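Local coordinates for protein Orf11 (Staphylococcus phage P68, PDB 6O43) that is a potential phage lysin, probably acting on the peptidoglycan cell wall of its staphylococcal host, at the 5-amino-2,4,6-triiodobenzene-1,3-dicarboxylic acid site. Sequence-based numbering; all coordinates share one arbitrary frame.

The 5-amino-2,4,6-triiodobenzene-1,3-dicarboxylic acid site. Residues 39, 86-89. With I3C (5-amino-2,4,6-triiodobenzene-1,3-dicarboxylic acid), chain B.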
# COMPACT_ATOMS: atom_id res chain seq x y z
N TRP A 39 -0.25 -7.23 -18.40
CA TRP A 39 -0.37 -8.68 -18.30
C TRP A 39 -1.70 -9.21 -18.82
O TRP A 39 -1.73 -10.25 -19.49
CB TRP A 39 -0.19 -9.13 -16.85
CG TRP A 39 1.24 -9.17 -16.38
CD1 TRP A 39 2.35 -8.81 -17.08
CD2 TRP A 39 1.70 -9.62 -15.09
NE1 TRP A 39 3.48 -9.00 -16.31
CE2 TRP A 39 3.10 -9.49 -15.09
CE3 TRP A 39 1.06 -10.11 -13.95
CZ2 TRP A 39 3.88 -9.84 -13.98
CZ3 TRP A 39 1.83 -10.45 -12.85
CH2 TRP A 39 3.22 -10.32 -12.87
N ARG A 86 6.25 -14.06 -10.08
CA ARG A 86 6.05 -15.50 -10.21
C ARG A 86 5.82 -15.83 -11.69
O ARG A 86 5.96 -14.98 -12.58
CB ARG A 86 4.90 -15.96 -9.32
CG ARG A 86 5.10 -15.66 -7.84
CD ARG A 86 6.31 -16.40 -7.27
NE ARG A 86 7.16 -15.52 -6.47
CZ ARG A 86 8.41 -15.20 -6.78
NH1 ARG A 86 8.98 -15.70 -7.87
NH2 ARG A 86 9.11 -14.38 -6.00
N GLY A 87 5.45 -17.08 -11.97
CA GLY A 87 5.44 -17.57 -13.33
C GLY A 87 4.22 -17.21 -14.16
O GLY A 87 4.29 -17.25 -15.39
N ASP A 88 3.11 -16.87 -13.51
CA ASP A 88 1.90 -16.48 -14.23
C ASP A 88 1.13 -15.48 -13.39
O ASP A 88 1.34 -15.36 -12.18
CB ASP A 88 1.04 -17.71 -14.59
CG ASP A 88 0.42 -18.36 -13.36
OD1 ASP A 88 -0.67 -17.92 -12.94
OD2 ASP A 88 1.03 -19.31 -12.82
N TYR A 89 0.21 -14.75 -14.05
CA TYR A 89 -0.42 -13.62 -13.39
C TYR A 89 -1.28 -14.04 -12.20
O TYR A 89 -1.34 -13.33 -11.20
CB TYR A 89 -1.24 -12.80 -14.39
CG TYR A 89 -2.54 -13.44 -14.82
CD1 TYR A 89 -3.70 -13.33 -14.05
CD2 TYR A 89 -2.63 -14.14 -16.02
CE1 TYR A 89 -4.89 -13.90 -14.45
CE2 TYR A 89 -3.82 -14.72 -16.42
CZ TYR A 89 -4.94 -14.60 -15.63
OH TYR A 89 -6.13 -15.17 -16.03
I3 I3C B . 4.34 -13.65 -15.03
I2 I3C B . 0.71 -12.08 -19.57
I1 I3C B . 6.44 -13.71 -20.72
O8 I3C B . 6.76 -15.26 -17.59
O9 I3C B . 7.28 -13.21 -17.07
C10 I3C B . 3.35 -12.71 -21.29
N13 I3C B . 1.75 -12.70 -16.59
C1 I3C B . 5.08 -13.57 -18.01
C6 I3C B . 4.05 -13.35 -17.10
C5 I3C B . 2.82 -12.93 -17.54
C4 I3C B . 2.60 -12.72 -18.89
C3 I3C B . 3.61 -12.94 -19.80
C2 I3C B . 4.86 -13.37 -19.36
C7 I3C B . 6.45 -14.04 -17.53
O11 I3C B . 3.58 -11.59 -21.80
O12 I3C B . 2.89 -13.65 -22.00
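A shallow surface site formed by the residue just after helix 34-38 and by the loop leading into helix 89-104 holds a partly occupied I3C. This triiodinated benzene dicarboxylate is a heavy-atom phasing compound, the "magic triangle", so its presence reflects structure solution and not a natural ligand. Trp39 provides the broadest contact. Its CG lies beside the backbone N and anti to the carbonyl carbon (chi1 -79°), which lays one indole face over the amino-bearing edge of I3C. The two ring planes are inclined by about 26°, so the meeting is a tilted, offset overlap: the aniline nitrogen N13 sits 3.4 Å from CD2, towards the rim of the indole. Further along the same face, CZ2 of the six-membered ring comes 4.0 Å from iodine I3.

Two iodines point towards backbone carbonyls. I2 lies 3.0 Å from O of Trp39. I3 lies 3.2 Å from O of Arg86. Both C-I-O angles are near 150°, bent well away from linear, so any halogen-bond character is likely to be weak, the more so as the ligand is only partly occupied. The Gly87 carbonyl is a looser neighbour, its O 3.6 Å from I3. Asp88 touches through its backbone, CA being 3.8 Å from I3, while its carboxylate turns away from the ligand. At Tyr89 the chain offers CB, 3.7 Å from N13; CG occupies the crowded position between backbone N and carbonyl carbon, and the phenol extends away from I3C.

Neither carboxylate is gripped by a polar group of the protein, and over half of the ligand surface remains uncovered by it. The compound thus rests on the rim of the helical fold, between the end of helix 34-38 and the N-terminus of helix 89-104.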